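Local coordinates for protein PppA (Pseudomonas aeruginosa, PDB 6JKV) that probably acts as a metal-dependent PP2C-family serine/threonine phosphatase, binds manganese, and is a key regulatory component of type VI secretion, at residues E105-E110 and S117-T122. Residues are numbered along the deposited sequence; the frame is centred on the assembly and turned at random.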
loop_
_atom_site.group_PDB
_atom_site.type_symbol
_atom_site.label_atom_id
_atom_site.label_comp_id
_atom_site.label_asym_id
_atom_site.label_seq_id
_atom_site.Cartn_x
_atom_site.Cartn_y
_atom_site.Cartn_z
ATOM N N GLU A 105 13.221 -9.165 -9.190
ATOM C CA GLU A 105 14.178 -10.139 -9.775
ATOM C C GLU A 105 14.662 -11.131 -8.704
ATOM O O GLU A 105 14.727 -12.350 -8.996
ATOM C CB GLU A 105 15.349 -9.402 -10.413
ATOM C CG GLU A 105 16.261 -10.324 -11.198
ATOM C CD GLU A 105 17.683 -9.808 -11.232
ATOM O OE1 GLU A 105 18.330 -9.846 -10.172
ATOM O OE2 GLU A 105 18.121 -9.328 -12.299
ATOM N N ARG A 106 15.007 -10.634 -7.513
ATOM C CA ARG A 106 15.468 -11.485 -6.387
ATOM C C ARG A 106 14.368 -12.492 -6.017
ATOM O O ARG A 106 14.687 -13.682 -5.800
ATOM C CB ARG A 106 15.857 -10.620 -5.188
ATOM C CG ARG A 106 15.921 -11.366 -3.863
ATOM C CD ARG A 106 17.288 -11.959 -3.604
ATOM N NE ARG A 106 17.313 -12.662 -2.331
ATOM C CZ ARG A 106 17.188 -13.978 -2.175
ATOM N NH1 ARG A 106 17.041 -14.781 -3.216
ATOM N NH2 ARG A 106 17.232 -14.499 -0.963
ATOM N N VAL A 107 13.117 -12.029 -5.931
ATOM C CA VAL A 107 11.967 -12.882 -5.526
ATOM C C VAL A 107 11.751 -13.939 -6.610
ATOM O O VAL A 107 11.530 -15.118 -6.261
ATOM C CB VAL A 107 10.705 -12.045 -5.244
ATOM C CG1 VAL A 107 9.452 -12.907 -5.207
ATOM C CG2 VAL A 107 10.857 -11.277 -3.944
ATOM N N ARG A 108 11.829 -13.542 -7.879
ATOM C CA ARG A 108 11.687 -14.490 -9.013
ATOM C C ARG A 108 12.735 -15.600 -8.901
ATOM O O ARG A 108 12.361 -16.776 -8.993
ATOM C CB ARG A 108 11.834 -13.764 -10.349
ATOM C CG ARG A 108 10.653 -12.870 -10.688
ATOM C CD ARG A 108 9.385 -13.641 -10.980
ATOM N NE ARG A 108 9.401 -14.211 -12.321
ATOM C CZ ARG A 108 8.375 -14.835 -12.887
ATOM N NH1 ARG A 108 7.237 -14.977 -12.227
ATOM N NH2 ARG A 108 8.489 -15.318 -14.113
ATOM N N GLN A 109 13.996 -15.219 -8.700
ATOM C CA GLN A 109 15.133 -16.160 -8.534
ATOM C C GLN A 109 14.832 -17.129 -7.380
ATOM O O GLN A 109 14.962 -18.356 -7.586
ATOM C CB GLN A 109 16.428 -15.378 -8.305
ATOM C CG GLN A 109 17.587 -16.220 -7.779
ATOM C CD GLN A 109 18.537 -15.413 -6.927
ATOM O OE1 GLN A 109 18.134 -14.815 -5.935
ATOM N NE2 GLN A 109 19.810 -15.401 -7.299
ATOM N N GLU A 110 14.435 -16.603 -6.214
ATOM C CA GLU A 110 14.229 -17.419 -4.989
ATOM C C GLU A 110 13.058 -18.386 -5.200
ATOM O O GLU A 110 13.185 -19.568 -4.822
ATOM C CB GLU A 110 14.001 -16.524 -3.767
ATOM C CG GLU A 110 13.842 -17.299 -2.469
ATOM C CD GLU A 110 15.108 -17.985 -1.984
ATOM O OE1 GLU A 110 16.200 -17.569 -2.395
ATOM O OE2 GLU A 110 14.990 -18.955 -1.208
ATOM N N SER A 117 4.791 -22.412 -6.044
ATOM C CA SER A 117 3.808 -21.813 -6.979
ATOM C C SER A 117 3.528 -20.357 -6.604
ATOM O O SER A 117 3.395 -19.541 -7.525
ATOM C CB SER A 117 2.547 -22.625 -7.011
ATOM O OG SER A 117 2.784 -23.898 -7.596
ATOM N N VAL A 118 3.466 -20.040 -5.311
ATOM C CA VAL A 118 3.077 -18.676 -4.833
ATOM C C VAL A 118 4.213 -18.085 -4.000
ATOM O O VAL A 118 4.554 -18.668 -2.952
ATOM C CB VAL A 118 1.763 -18.697 -4.032
ATOM C CG1 VAL A 118 1.251 -17.283 -3.797
ATOM C CG2 VAL A 118 0.701 -19.538 -4.718
ATOM N N MET A 119 4.758 -16.959 -4.455
ATOM C CA MET A 119 5.730 -16.154 -3.680
ATOM C C MET A 119 5.743 -14.741 -4.262
ATOM O O MET A 119 6.355 -14.514 -5.317
ATOM C CB MET A 119 7.129 -16.770 -3.720
ATOM C CG MET A 119 8.161 -15.988 -2.910
ATOM S SD MET A 119 9.799 -16.753 -2.883
ATOM C CE MET A 119 9.488 -18.243 -1.940
ATOM N N GLY A 120 5.042 -13.824 -3.611
ATOM C CA GLY A 120 4.987 -12.441 -4.086
ATOM C C GLY A 120 4.370 -11.519 -3.068
ATOM O O GLY A 120 4.077 -11.943 -1.934
ATOM N N SER A 121 4.172 -10.276 -3.473
ATOM C CA SER A 121 3.533 -9.254 -2.627
ATOM C C SER A 121 3.071 -8.104 -3.505
ATOM O O SER A 121 3.789 -7.723 -4.440
ATOM C CB SER A 121 4.454 -8.774 -1.534
ATOM O OG SER A 121 3.891 -7.663 -0.849
ATOM N N THR A 122 1.889 -7.588 -3.208
ATOM C CA THR A 122 1.421 -6.313 -3.785
ATOM C C THR A 122 2.283 -5.188 -3.211
ATOM O O THR A 122 3.033 -5.399 -2.222
ATOM C CB THR A 122 -0.064 -6.083 -3.501
ATOM O OG1 THR A 122 -0.121 -5.589 -2.161
ATOM C CG2 THR A 122 -0.891 -7.341 -3.670
#
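In the PP2C fold, two antiparallel beta-sheets form a central sandwich flanked by helices, and the joint between helix 89-114 and strand 120-129 in PppA is a compact example of how such a helix packs against the segment leading into the sheet it covers. The chain leaves the helix, turns, and comes back beneath its last turns, where Met119, just ahead of the strand, meets Val107 and Glu110. Val107 sends CG1 to the backbone of the returning segment, 3.5 Å from Met119 O, and the same methyl lies 4.1 Å from Met119 CG. That branch stands anti to the backbone N of Val107 (chi1 164°), which turns it to the strand side of the helix. The methionine chain is extended through chi1 and chi2, which carries SD out to the helix, and chi3 (-67°) then turns only the terminal methyl; Met119 SD lies 4.1 Å from both Glu110 CG and Val107 O. Val72 of helix 69-82 touches both Val107 and Met119, so the apolar cluster spans two helices, and Ala111 adds to the cover over the methionine. No hydrogen bond joins the two segments; the strand is instead tied to its neighbour, Gly120 pairing with Met63 and Thr122 with Asp61, one of the manganese ligands. The Met119 side chain itself is about 12 Å from a bound manganese ion. While the CG of Glu110 serves the apolar contact, its carboxylate is held by charge: OE2 forms a salt bridge with Arg114, and Arg106 NH1 meets OE1 on its anti side, somewhat out of the carboxylate plane, while OE1 lies close to the plane of the guanidinium. This second salt bridge, from Arg106 NH1 to Glu110 OE1, measures 3.0 Å, with an N-H...O angle of 160°.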